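Local coordinates for protein arabinofuranosidase (Bifidobacterium longum, PDB 2Y2W) that hydrolyses terminal alpha-(1->5)-L-arabinofuranosyl bonds in arabinans and also acts on arabinoxylan, contributing to the breakdown of the plant cell wall, at residues 105-110 with 162-167; 248-253 with 277-282; 266-271 with 318-323; 334-339 with 399-404. All coordinates share one frame; numbering follows the deposited sequence.

Contact 1 of 4, residues 105-110 with 162-167; sequences VTCVRY and EIMLAV
Met164 lies against Cys107 and Arg109, and its side chain can be followed along the inner face of two parallel barrel strands. CB rests beside the backbone of the partner strand, 3.8 Å from Val108 O, and also meets the thiol of Cys107. CG, anti to the backbone N (chi1 -163°), lies beside the carbonyl carbon, and from there the chain runs on to Arg109. SD touches the aliphatic part of that residue, 3.7 Å from Arg109 CD, and lies at the edge of the guanidinium. A bend at chi3 (-68°) turns CE back, so that it ends 4.0 Å from Cys107 SG. On the outer face the Tyr110 ring and Leu165 run side by side, Tyr110 CD2 to Leu165 CD1 being 4.1 Å, while the hydroxyl of Tyr110 bonds to His70. Five nearly straight backbone bonds knit residues 106-110 to 162-167, beginning with Glu162 N to Thr106 O and ending with Ala166 N to Tyr110 O (2.8 Å). The unbranched, flexible thioether suits the buried interior, for it flanks the arginine without competing for its donors. The guanidinium pairs with Glu340 and hydrogen-bonds Asn214, by similarity the nucleophile and a sugar-binding residue.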
loop_
_atom_site.group_PDB
_atom_site.type_symbol
_atom_site.label_atom_id
_atom_site.label_comp_id
_atom_site.label_asym_id
_atom_site.label_seq_id
_atom_site.Cartn_x
_atom_site.Cartn_y
_atom_site.Cartn_z
ATOM N N VAL D 105 -10.796 -34.730 -12.709
ATOM C CA VAL D 105 -10.227 -33.556 -12.047
ATOM C C VAL D 105 -10.239 -33.777 -10.531
ATOM O O VAL D 105 -11.246 -34.206 -9.969
ATOM C CB VAL D 105 -11.005 -32.259 -12.408
ATOM C CG1 VAL D 105 -10.338 -31.031 -11.793
ATOM C CG2 VAL D 105 -11.117 -32.096 -13.925
ATOM N N THR D 106 -9.112 -33.484 -9.886
ATOM C CA THR D 106 -8.941 -33.722 -8.451
ATOM C C THR D 106 -8.938 -32.434 -7.632
ATOM O O THR D 106 -9.296 -32.437 -6.454
ATOM C CB THR D 106 -7.618 -34.445 -8.168
ATOM O OG1 THR D 106 -6.541 -33.688 -8.736
ATOM C CG2 THR D 106 -7.624 -35.852 -8.758
ATOM N N CYS D 107 -8.510 -31.342 -8.259
ATOM C CA CYS D 107 -8.317 -30.066 -7.580
ATOM C C CYS D 107 -8.622 -28.934 -8.547
ATOM O O CYS D 107 -8.122 -28.921 -9.666
ATOM C CB CYS D 107 -6.877 -29.954 -7.070
ATOM S SG CYS D 107 -6.474 -28.392 -6.260
ATOM N N VAL D 108 -9.446 -27.987 -8.110
ATOM C CA VAL D 108 -9.894 -26.900 -8.978
ATOM C C VAL D 108 -9.490 -25.539 -8.419
ATOM O O VAL D 108 -9.734 -25.237 -7.247
ATOM C CB VAL D 108 -11.429 -26.937 -9.208
ATOM C CG1 VAL D 108 -11.842 -25.899 -10.244
ATOM C CG2 VAL D 108 -11.881 -28.321 -9.646
ATOM N N ARG D 109 -8.873 -24.726 -9.271
ATOM C CA ARG D 109 -8.419 -23.390 -8.900
ATOM C C ARG D 109 -9.560 -22.380 -9.040
ATOM O O ARG D 109 -10.295 -22.388 -10.033
ATOM C CB ARG D 109 -7.212 -22.996 -9.753
ATOM C CG ARG D 109 -6.528 -21.705 -9.345
ATOM C CD ARG D 109 -5.139 -21.635 -9.943
ATOM N NE ARG D 109 -4.501 -20.345 -9.700
ATOM C CZ ARG D 109 -4.334 -19.405 -10.625
ATOM N NH1 ARG D 109 -4.754 -19.605 -11.868
ATOM N NH2 ARG D 109 -3.741 -18.262 -10.304
ATOM N N TYR D 110 -9.696 -21.518 -8.033
ATOM C CA TYR D 110 -10.834 -20.609 -7.903
ATOM C C TYR D 110 -10.417 -19.387 -7.082
ATOM O O TYR D 110 -9.606 -19.520 -6.164
ATOM C CB TYR D 110 -11.989 -21.342 -7.212
ATOM C CG TYR D 110 -13.270 -20.545 -7.069
ATOM C CD1 TYR D 110 -14.166 -20.425 -8.132
ATOM C CD2 TYR D 110 -13.590 -19.920 -5.867
ATOM C CE1 TYR D 110 -15.339 -19.694 -8.003
ATOM C CE2 TYR D 110 -14.760 -19.188 -5.727
ATOM C CZ TYR D 110 -15.631 -19.079 -6.798
ATOM O OH TYR D 110 -16.793 -18.354 -6.663
ATOM N N GLU D 162 -10.715 -30.979 -4.450
ATOM C CA GLU D 162 -10.034 -30.058 -3.548
ATOM C C GLU D 162 -10.123 -28.637 -4.115
ATOM O O GLU D 162 -10.223 -28.457 -5.332
ATOM C CB GLU D 162 -8.573 -30.488 -3.428
ATOM C CG GLU D 162 -7.725 -29.742 -2.404
ATOM C CD GLU D 162 -6.269 -30.195 -2.415
ATOM O OE1 GLU D 162 -5.944 -31.173 -3.129
ATOM O OE2 GLU D 162 -5.445 -29.573 -1.709
ATOM N N ILE D 163 -10.091 -27.637 -3.235
ATOM C CA ILE D 163 -10.126 -26.228 -3.650
ATOM C C ILE D 163 -8.747 -25.582 -3.565
ATOM O O ILE D 163 -8.050 -25.717 -2.559
ATOM C CB ILE D 163 -11.127 -25.389 -2.812
ATOM C CG1 ILE D 163 -12.545 -25.943 -2.950
ATOM C CG2 ILE D 163 -11.085 -23.913 -3.229
ATOM C CD1 ILE D 163 -13.542 -25.342 -1.984
ATOM N N MET D 164 -8.367 -24.886 -4.632
ATOM C CA MET D 164 -7.158 -24.076 -4.648
ATOM C C MET D 164 -7.565 -22.600 -4.696
ATOM O O MET D 164 -7.892 -22.063 -5.758
ATOM C CB MET D 164 -6.283 -24.451 -5.844
ATOM C CG MET D 164 -4.842 -23.980 -5.735
ATOM S SD MET D 164 -4.000 -23.962 -7.330
ATOM C CE MET D 164 -3.881 -25.712 -7.702
ATOM N N LEU D 165 -7.558 -21.953 -3.533
ATOM C CA LEU D 165 -8.130 -20.616 -3.404
ATOM C C LEU D 165 -7.119 -19.510 -3.657
ATOM O O LEU D 165 -6.085 -19.438 -2.998
ATOM C CB LEU D 165 -8.797 -20.438 -2.035
ATOM C CG LEU D 165 -9.762 -19.264 -1.834
ATOM C CD1 LEU D 165 -10.772 -19.142 -2.969
ATOM C CD2 LEU D 165 -10.483 -19.411 -0.503
ATOM N N ALA D 166 -7.434 -18.653 -4.623
ATOM C CA ALA D 166 -6.607 -17.501 -4.945
ATOM C C ALA D 166 -7.167 -16.255 -4.270
ATOM O O ALA D 166 -8.383 -16.038 -4.264
ATOM C CB ALA D 166 -6.537 -17.307 -6.443
ATOM N N VAL D 167 -6.279 -15.445 -3.698
ATOM C CA VAL D 167 -6.686 -14.195 -3.049
ATOM C C VAL D 167 -6.237 -12.974 -3.847
ATOM O O VAL D 167 -5.229 -13.023 -4.557
ATOM C CB VAL D 167 -6.183 -14.088 -1.578
ATOM C CG1 VAL D 167 -6.956 -15.044 -0.667
ATOM C CG2 VAL D 167 -4.676 -14.332 -1.482
#

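Contact 2 of 4, residues 248-253 with 277-282; sequences LELVAC and NLDFVS
Val251 and Phe280 cross at a slant on the inner side of the barrel, with Val251 CG2 3.8 Å from Phe280 CB. Glu249 CB and Leu250 O, at the start of the neighbouring strand, lie at the edge of the phenyl ring. Val251 also reaches along its partner strand, CG1 touching Ser282 CB. The outward side is packed differently: the two methyl branches of Leu278 straddle Ala252 CB, each 3.7 Å away (CD1 and CD2), a close fit that the small alanine permits. Asp279 turns back to the strand start. Its CG is anti to the carbonyl carbon (chi1 -59°), and OD2 accepts from Leu250 N at 3.0 Å in a nearly straight bond, met on the anti side of the carboxylate. The carboxylate thus does for Leu250 N what a strand carbonyl would do before regular pairing begins. Leu250 O in turn is gripped twice, by Asp279 N and by Phe280 N, both at 3.1 Å. An alanine in place of Asp279 would probably leave Leu250 N without this acceptor, while the backbone bonds to Leu250 O would remain. Regular parallel pairing follows, with Ala252 N donating to Phe280 O and Ser282 N to Ala252 O at 2.9 Å. The two strands belong to a beta-alpha-beta unit whose helix 265-274 packs on Leu278 and Val281; strand 209-212 flanks one side, strand 335-341 the other, and helix 227-244 meets Leu248 and Leu250.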
loop_
_atom_site.group_PDB
_atom_site.type_symbol
_atom_site.label_atom_id
_atom_site.label_comp_id
_atom_site.label_asym_id
_atom_site.label_seq_id
_atom_site.Cartn_x
_atom_site.Cartn_y
_atom_site.Cartn_z
ATOM N N LEU D 248 -0.804 -24.995 5.824
ATOM C CA LEU D 248 -1.096 -24.375 4.536
ATOM C C LEU D 248 0.010 -24.626 3.522
ATOM O O LEU D 248 1.181 -24.749 3.883
ATOM C CB LEU D 248 -1.315 -22.867 4.683
ATOM C CG LEU D 248 -2.576 -22.328 5.365
ATOM C CD1 LEU D 248 -2.617 -20.816 5.210
ATOM C CD2 LEU D 248 -3.864 -22.962 4.832
ATOM N N GLU D 249 -0.377 -24.700 2.253
ATOM C CA GLU D 249 0.565 -24.840 1.150
ATOM C C GLU D 249 0.371 -23.664 0.195
ATOM O O GLU D 249 -0.655 -23.559 -0.475
ATOM C CB GLU D 249 0.373 -26.188 0.447
ATOM C CG GLU D 249 0.498 -27.386 1.392
ATOM C CD GLU D 249 0.250 -28.725 0.717
ATOM O OE1 GLU D 249 -0.632 -28.804 -0.167
ATOM O OE2 GLU D 249 0.934 -29.706 1.090
ATOM N N LEU D 250 1.366 -22.781 0.146
ATOM C CA LEU D 250 1.207 -21.466 -0.479
ATOM C C LEU D 250 1.943 -21.302 -1.806
ATOM O O LEU D 250 3.111 -21.676 -1.935
ATOM C CB LEU D 250 1.622 -20.368 0.504
ATOM C CG LEU D 250 0.907 -20.403 1.859
ATOM C CD1 LEU D 250 1.579 -19.473 2.853
ATOM C CD2 LEU D 250 -0.576 -20.074 1.722
ATOM N N VAL D 251 1.238 -20.724 -2.777
ATOM C CA VAL D 251 1.745 -20.561 -4.142
ATOM C C VAL D 251 2.059 -19.097 -4.445
ATOM O O VAL D 251 1.194 -18.227 -4.307
ATOM C CB VAL D 251 0.731 -21.081 -5.201
ATOM C CG1 VAL D 251 1.372 -21.134 -6.583
ATOM C CG2 VAL D 251 0.184 -22.449 -4.813
ATOM N N ALA D 252 3.299 -18.839 -4.855
ATOM C CA ALA D 252 3.710 -17.518 -5.322
ATOM C C ALA D 252 3.569 -17.433 -6.832
ATOM O O ALA D 252 3.780 -18.424 -7.535
ATOM C CB ALA D 252 5.140 -17.232 -4.917
ATOM N N CYS D 253 3.205 -16.248 -7.321
ATOM C CA CYS D 253 3.123 -15.986 -8.756
ATOM C C CYS D 253 4.506 -16.084 -9.383
ATOM O O CYS D 253 5.467 -15.498 -8.882
ATOM C CB CYS D 253 2.548 -14.594 -9.034
ATOM S SG CYS D 253 0.872 -14.291 -8.440
ATOM N N ASN D 277 8.359 -19.395 3.738
ATOM C CA ASN D 277 6.920 -19.618 3.890
ATOM C C ASN D 277 6.204 -19.998 2.596
ATOM O O ASN D 277 4.971 -20.041 2.543
ATOM C CB ASN D 277 6.261 -18.399 4.537
ATOM C CG ASN D 277 6.875 -18.053 5.876
ATOM O OD1 ASN D 277 7.471 -16.990 6.038
ATOM N ND2 ASN D 277 6.746 -18.955 6.841
ATOM N N LEU D 278 6.986 -20.278 1.558
ATOM C CA LEU D 278 6.437 -20.705 0.277
ATOM C C LEU D 278 6.626 -22.197 0.062
ATOM O O LEU D 278 7.559 -22.805 0.594
ATOM C CB LEU D 278 7.060 -19.919 -0.882
ATOM C CG LEU D 278 6.648 -18.453 -1.052
ATOM C CD1 LEU D 278 7.476 -17.816 -2.149
ATOM C CD2 LEU D 278 5.155 -18.311 -1.344
ATOM N N ASP D 279 5.730 -22.774 -0.728
ATOM C CA ASP D 279 5.748 -24.197 -1.011
ATOM C C ASP D 279 5.754 -24.452 -2.517
ATOM O O ASP D 279 6.288 -25.459 -2.984
ATOM C CB ASP D 279 4.541 -24.864 -0.353
ATOM C CG ASP D 279 4.513 -24.658 1.153
ATOM O OD1 ASP D 279 5.242 -25.384 1.866
ATOM O OD2 ASP D 279 3.763 -23.769 1.623
ATOM N N PHE D 280 5.164 -23.524 -3.265
ATOM C CA PHE D 280 5.056 -23.638 -4.711
ATOM C C PHE D 280 5.444 -22.347 -5.414
ATOM O O PHE D 280 5.416 -21.267 -4.821
ATOM C CB PHE D 280 3.626 -23.995 -5.118
ATOM C CG PHE D 280 3.240 -25.415 -4.827
ATOM C CD1 PHE D 280 3.456 -26.414 -5.771
ATOM C CD2 PHE D 280 2.634 -25.749 -3.621
ATOM C CE1 PHE D 280 3.084 -27.731 -5.515
ATOM C CE2 PHE D 280 2.259 -27.065 -3.351
ATOM C CZ PHE D 280 2.484 -28.058 -4.301
ATOM N N VAL D 281 5.814 -22.485 -6.682
ATOM C CA VAL D 281 5.941 -21.360 -7.599
ATOM C C VAL D 281 5.100 -21.691 -8.834
ATOM O O VAL D 281 5.136 -22.818 -9.330
ATOM C CB VAL D 281 7.428 -21.046 -7.944
ATOM C CG1 VAL D 281 8.145 -22.266 -8.535
ATOM C CG2 VAL D 281 7.539 -19.832 -8.863
ATOM N N SER D 282 4.326 -20.718 -9.306
ATOM C CA SER D 282 3.366 -20.953 -10.383
ATOM C C SER D 282 3.984 -20.774 -11.763
ATOM O O SER D 282 4.796 -19.876 -11.976
ATOM C CB SER D 282 2.149 -20.035 -10.237
ATOM O OG SER D 282 2.431 -18.731 -10.715
#

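Contact 3 of 4, residues 266-271 with 318-323; sequences WEKTVL and SDAADQ
Gln323 OE1 is approached by two carbons of Lys268, lying 3.2 Å from Lys268 CE and 3.6 Å from Lys268 CD. The two long chains cross at a slant at the outer margin of the helix pair. A bend at chi3 (-71°) sets CE against the amide oxygen, and Lys268 NZ ends 4.1 Å from Ala320 CB. Lys268 NZ is 5.3 Å from Asp319 OD2, too far for contact, though the opposite charges may attract weakly. CE is bonded to the charged nitrogen, so its hydrogens are probably polarised enough to make the amide oxygen a tolerable neighbour. Inside this polar margin the helices come close because one of them offers alanines. The axes of segments 266-271 and 318-323 approach to 8.3 Å at a crossing angle of -27°, running in the same general direction, as two outer helices of a (beta/alpha)8 barrel do when they pack side by side around its wall of parallel strands. Ala320 CB meets Glu267 CB at 3.8 Å; alanine suits the place because it has no atoms beyond CB to fit between the helices. From CB the glutamate then bends at chi2 (82°), and its carboxylate leads away from the second helix to bond with Ser255 OG. Deeper, Leu271 CD1 lies against the backbone of Ala321, 3.8 Å from its CA and nearly as near its CB. Leucine is long enough to reach between the helices, and it rests as well on Val281 of the underlying strand.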
loop_
_atom_site.group_PDB
_atom_site.type_symbol
_atom_site.label_atom_id
_atom_site.label_comp_id
_atom_site.label_asym_id
_atom_site.label_seq_id
_atom_site.Cartn_x
_atom_site.Cartn_y
_atom_site.Cartn_z
ATOM N N TRP D 266 12.277 -12.985 -12.383
ATOM C CA TRP D 266 11.120 -12.784 -11.519
ATOM C C TRP D 266 11.129 -13.826 -10.410
ATOM O O TRP D 266 11.121 -13.483 -9.229
ATOM C CB TRP D 266 9.818 -12.881 -12.320
ATOM C CG TRP D 266 8.577 -12.822 -11.476
ATOM C CD1 TRP D 266 7.976 -13.860 -10.819
ATOM C CD2 TRP D 266 7.783 -11.661 -11.202
ATOM N NE1 TRP D 266 6.860 -13.417 -10.151
ATOM C CE2 TRP D 266 6.717 -12.072 -10.370
ATOM C CE3 TRP D 266 7.869 -10.313 -11.577
ATOM C CZ2 TRP D 266 5.743 -11.182 -9.906
ATOM C CZ3 TRP D 266 6.899 -9.429 -11.117
ATOM C CH2 TRP D 266 5.851 -9.869 -10.291
ATOM N N GLU D 267 11.157 -15.095 -10.812
ATOM C CA GLU D 267 11.159 -16.226 -9.888
ATOM C C GLU D 267 12.325 -16.163 -8.907
ATOM O O GLU D 267 12.140 -16.368 -7.710
ATOM C CB GLU D 267 11.191 -17.549 -10.660
ATOM C CG GLU D 267 9.884 -17.909 -11.371
ATOM C CD GLU D 267 9.710 -17.227 -12.721
ATOM O OE1 GLU D 267 10.583 -16.434 -13.138
ATOM O OE2 GLU D 267 8.683 -17.491 -13.376
ATOM N N LYS D 268 13.517 -15.859 -9.414
ATOM C CA LYS D 268 14.708 -15.782 -8.575
ATOM C C LYS D 268 14.546 -14.761 -7.452
ATOM O O LYS D 268 14.747 -15.088 -6.284
ATOM C CB LYS D 268 15.946 -15.464 -9.414
ATOM C CG LYS D 268 17.258 -15.866 -8.754
ATOM C CD LYS D 268 18.402 -15.984 -9.760
ATOM C CE LYS D 268 18.245 -17.199 -10.680
ATOM N NZ LYS D 268 17.371 -16.930 -11.861
ATOM N N THR D 269 14.164 -13.537 -7.812
ATOM C CA THR D 269 14.001 -12.451 -6.846
ATOM C C THR D 269 12.889 -12.753 -5.836
ATOM O O THR D 269 13.090 -12.619 -4.626
ATOM C CB THR D 269 13.718 -11.107 -7.554
ATOM O OG1 THR D 269 14.692 -10.892 -8.580
ATOM C CG2 THR D 269 13.773 -9.946 -6.564
ATOM N N VAL D 270 11.733 -13.172 -6.346
ATOM C CA VAL D 270 10.555 -13.438 -5.519
ATOM C C VAL D 270 10.779 -14.609 -4.558
ATOM O O VAL D 270 10.543 -14.481 -3.353
ATOM C CB VAL D 270 9.286 -13.650 -6.398
ATOM C CG1 VAL D 270 8.145 -14.296 -5.605
ATOM C CG2 VAL D 270 8.841 -12.327 -7.003
ATOM N N LEU D 271 11.254 -15.733 -5.089
ATOM C CA LEU D 271 11.450 -16.937 -4.280
ATOM C C LEU D 271 12.589 -16.809 -3.266
ATOM O O LEU D 271 12.494 -17.359 -2.177
ATOM C CB LEU D 271 11.634 -18.183 -5.159
ATOM C CG LEU D 271 10.486 -18.575 -6.103
ATOM C CD1 LEU D 271 10.885 -19.760 -6.970
ATOM C CD2 LEU D 271 9.187 -18.869 -5.354
ATOM N N SER D 318 12.703 -24.277 -12.381
ATOM C CA SER D 318 13.324 -25.164 -11.396
ATOM C C SER D 318 14.684 -24.640 -10.944
ATOM O O SER D 318 14.976 -24.603 -9.746
ATOM C CB SER D 318 13.476 -26.574 -11.961
ATOM O OG SER D 318 12.219 -27.102 -12.344
ATOM N N ASP D 319 15.504 -24.232 -11.911
ATOM C CA ASP D 319 16.828 -23.683 -11.639
ATOM C C ASP D 319 16.728 -22.410 -10.799
ATOM O O ASP D 319 17.540 -22.182 -9.896
ATOM C CB ASP D 319 17.559 -23.411 -12.956
ATOM C CG ASP D 319 18.964 -22.883 -12.748
ATOM O OD1 ASP D 319 19.797 -23.600 -12.147
ATOM O OD2 ASP D 319 19.237 -21.748 -13.198
ATOM N N ALA D 320 15.722 -21.593 -11.106
ATOM C CA ALA D 320 15.419 -20.385 -10.341
ATOM C C ALA D 320 14.960 -20.728 -8.923
ATOM O O ALA D 320 15.349 -20.062 -7.961
ATOM C CB ALA D 320 14.366 -19.555 -11.061
ATOM N N ALA D 321 14.138 -21.770 -8.808
ATOM C CA ALA D 321 13.675 -22.268 -7.515
ATOM C C ALA D 321 14.808 -22.904 -6.704
ATOM O O ALA D 321 14.837 -22.782 -5.475
ATOM C CB ALA D 321 12.535 -23.256 -7.706
ATOM N N ASP D 322 15.732 -23.572 -7.397
ATOM C CA ASP D 322 16.899 -24.193 -6.765
ATOM C C ASP D 322 17.836 -23.157 -6.162
ATOM O O ASP D 322 18.313 -23.328 -5.037
ATOM C CB ASP D 322 17.674 -25.059 -7.767
ATOM C CG ASP D 322 16.983 -26.380 -8.067
ATOM O OD1 ASP D 322 16.103 -26.799 -7.284
ATOM O OD2 ASP D 322 17.325 -27.005 -9.096
ATOM N N GLN D 323 18.095 -22.085 -6.911
ATOM C CA GLN D 323 19.004 -21.030 -6.462
ATOM C C GLN D 323 18.456 -20.241 -5.279
ATOM O O GLN D 323 19.224 -19.663 -4.506
ATOM C CB GLN D 323 19.382 -20.091 -7.611
ATOM C CG GLN D 323 20.406 -20.680 -8.576
ATOM C CD GLN D 323 21.343 -19.634 -9.152
ATOM O OE1 GLN D 323 20.904 -18.624 -9.704
ATOM N NE2 GLN D 323 22.647 -19.876 -9.032
#

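Contact 4 of 4, residues 334-339 with 399-404; sequences IALSFD and CDRVRS
The Arg401 guanidinium presents its edge to Ile334 O, which lies near its plane and is gripped by NE at 3.1 Å and by NH2 at 3.2 Å. Both nitrogens approach from the same face of that carbonyl. Another flat group, the Phe338 ring, meets Val402 CG1 obliquely and makes an edge-to-face contact with Phe313. Arg401 CG is placed anti to the backbone N (chi1 -160°), within touch of Leu336 CD1, so the one side chain serves both polar and apolar partners. An alanine in place of Arg401 would probably leave Ile334 O without these two donors and Asp322 without its salt-bridge mate. Just before strand 402-404, Arg401 O accepts from Leu336 N at 2.7 Å. The register then slips by one residue in a beta bulge, where Arg403 N makes a weak bond to Leu336 O, and Phe338 N resumes with Ser404 O at 2.9 Å. Small, polar Ser337 and Ser404 face inward and share a water, 2.7 Å from Ser404 OG. Branched Leu336 and Val402 pack outward, with Leu336 meeting helix 307-327, while strand 280-287 pairs with 335-341 on its other side.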
loop_
_atom_site.group_PDB
_atom_site.type_symbol
_atom_site.label_atom_id
_atom_site.label_comp_id
_atom_site.label_asym_id
_atom_site.label_seq_id
_atom_site.Cartn_x
_atom_site.Cartn_y
_atom_site.Cartn_z
ATOM N N ILE D 334 11.151 -26.012 -3.319
ATOM C CA ILE D 334 9.940 -25.384 -3.824
ATOM C C ILE D 334 9.484 -26.176 -5.044
ATOM O O ILE D 334 10.204 -26.258 -6.042
ATOM C CB ILE D 334 10.177 -23.903 -4.236
ATOM C CG1 ILE D 334 10.800 -23.084 -3.092
ATOM C CG2 ILE D 334 8.888 -23.266 -4.777
ATOM C CD1 ILE D 334 9.955 -22.969 -1.832
ATOM N N ALA D 335 8.296 -26.767 -4.951
ATOM C CA ALA D 335 7.707 -27.492 -6.075
ATOM C C ALA D 335 7.107 -26.529 -7.101
ATOM O O ALA D 335 6.804 -25.375 -6.785
ATOM C CB ALA D 335 6.657 -28.479 -5.585
ATOM N N LEU D 336 6.948 -27.013 -8.328
ATOM C CA LEU D 336 6.361 -26.222 -9.400
ATOM C C LEU D 336 4.867 -26.476 -9.506
ATOM O O LEU D 336 4.405 -27.612 -9.341
ATOM C CB LEU D 336 7.042 -26.536 -10.735
ATOM C CG LEU D 336 8.234 -25.686 -11.193
ATOM C CD1 LEU D 336 9.361 -25.631 -10.161
ATOM C CD2 LEU D 336 8.753 -26.207 -12.525
ATOM N N SER D 337 4.119 -25.411 -9.780
ATOM C CA SER D 337 2.673 -25.490 -9.942
ATOM C C SER D 337 2.246 -24.894 -11.281
ATOM O O SER D 337 2.098 -23.676 -11.412
ATOM C CB SER D 337 1.963 -24.777 -8.787
ATOM O OG SER D 337 0.553 -24.903 -8.889
ATOM N N PHE D 338 2.054 -25.759 -12.275
ATOM C CA PHE D 338 1.566 -25.343 -13.588
ATOM C C PHE D 338 0.067 -25.042 -13.551
ATOM O O PHE D 338 -0.731 -25.705 -14.215
ATOM C CB PHE D 338 1.882 -26.411 -14.640
ATOM C CG PHE D 338 3.032 -26.057 -15.535
ATOM C CD1 PHE D 338 4.341 -26.321 -15.149
ATOM C CD2 PHE D 338 2.805 -25.454 -16.769
ATOM C CE1 PHE D 338 5.405 -25.991 -15.981
ATOM C CE2 PHE D 338 3.861 -25.119 -17.607
ATOM C CZ PHE D 338 5.164 -25.389 -17.214
ATOM N N ASP D 339 -0.300 -24.019 -12.782
ATOM C CA ASP D 339 -1.702 -23.749 -12.466
ATOM C C ASP D 339 -2.506 -23.073 -13.580
ATOM O O ASP D 339 -3.714 -22.872 -13.443
ATOM C CB ASP D 339 -1.844 -23.007 -11.125
ATOM C CG ASP D 339 -0.999 -21.744 -11.043
ATOM O OD1 ASP D 339 -0.393 -21.337 -12.058
ATOM O OD2 ASP D 339 -0.945 -21.155 -9.942
ATOM N N CYS D 399 7.108 -34.808 -13.313
ATOM C CA CYS D 399 6.253 -34.707 -12.129
ATOM C C CYS D 399 7.020 -34.925 -10.820
ATOM O O CYS D 399 6.423 -35.101 -9.762
ATOM C CB CYS D 399 5.033 -35.635 -12.239
ATOM S SG CYS D 399 5.329 -37.389 -11.927
ATOM N N ASP D 400 8.346 -34.901 -10.908
ATOM C CA ASP D 400 9.210 -34.940 -9.735
ATOM C C ASP D 400 9.355 -33.547 -9.142
ATOM O O ASP D 400 9.573 -33.393 -7.938
ATOM C CB ASP D 400 10.591 -35.516 -10.087
ATOM C CG ASP D 400 11.308 -34.723 -11.181
ATOM O OD1 ASP D 400 10.672 -34.371 -12.198
ATOM O OD2 ASP D 400 12.520 -34.462 -11.025
ATOM N N ARG D 401 9.239 -32.537 -10.000
ATOM C CA ARG D 401 9.347 -31.148 -9.580
ATOM C C ARG D 401 8.028 -30.410 -9.788
ATOM O O ARG D 401 7.731 -29.451 -9.076
ATOM C CB ARG D 401 10.488 -30.449 -10.319
ATOM C CG ARG D 401 11.000 -29.192 -9.633
ATOM C CD ARG D 401 11.674 -29.510 -8.302
ATOM N NE ARG D 401 11.977 -28.301 -7.539
ATOM C CZ ARG D 401 13.071 -27.560 -7.701
ATOM N NH1 ARG D 401 13.986 -27.892 -8.609
ATOM N NH2 ARG D 401 13.252 -26.480 -6.954
ATOM N N VAL D 402 7.248 -30.862 -10.767
ATOM C CA VAL D 402 5.904 -30.339 -10.987
ATOM C C VAL D 402 4.907 -31.233 -10.251
ATOM O O VAL D 402 4.472 -32.265 -10.766
ATOM C CB VAL D 402 5.555 -30.238 -12.495
ATOM C CG1 VAL D 402 4.146 -29.683 -12.689
ATOM C CG2 VAL D 402 6.572 -29.367 -13.222
ATOM N N ARG D 403 4.559 -30.830 -9.035
ATOM C CA ARG D 403 3.669 -31.620 -8.189
ATOM C C ARG D 403 2.210 -31.165 -8.285
ATOM O O ARG D 403 1.331 -31.735 -7.638
ATOM C CB ARG D 403 4.159 -31.606 -6.736
ATOM C CG ARG D 403 5.593 -32.115 -6.535
ATOM C CD ARG D 403 5.769 -33.587 -6.909
ATOM N NE ARG D 403 4.868 -34.471 -6.169
ATOM C CZ ARG D 403 4.842 -35.794 -6.288
ATOM N NH1 ARG D 403 5.674 -36.413 -7.117
ATOM N NH2 ARG D 403 3.983 -36.504 -5.570
ATOM N N SER D 404 1.962 -30.141 -9.097
ATOM C CA SER D 404 0.608 -29.649 -9.339
ATOM C C SER D 404 0.482 -29.021 -10.718
ATOM O O SER D 404 1.403 -28.359 -11.194
ATOM C CB SER D 404 0.196 -28.633 -8.274
ATOM O OG SER D 404 -1.159 -28.259 -8.438
HETATM O O HOH W 1 -1.702 -26.427 -10.329
#

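In the fold
Contacts 1, 2 and 4 are strand pairs of one closed eight-stranded parallel barrel, and contact 3 joins two helices on its outside. Contacts 2 and 4, with centres about 10 Å apart, share a seam: Ser337 N lies 2.8 Å from Val281 O. Contact 3 meets contact 2 through Leu271 on Leu278 and Val281, and contact 4 through the salt bridge of Asp322 OD1 with Arg401 NH1 (2.7 Å). Across the barrel interior, Arg109 of contact 1 and Asp339 of contact 4 form a long, weak ion pair. The Arg109 side chain comes within about 3 Å of that of Glu340, the nucleophile by similarity, whereas contact 3 stays farther out, Glu267 being about 10 Å from Glu215 between side chains.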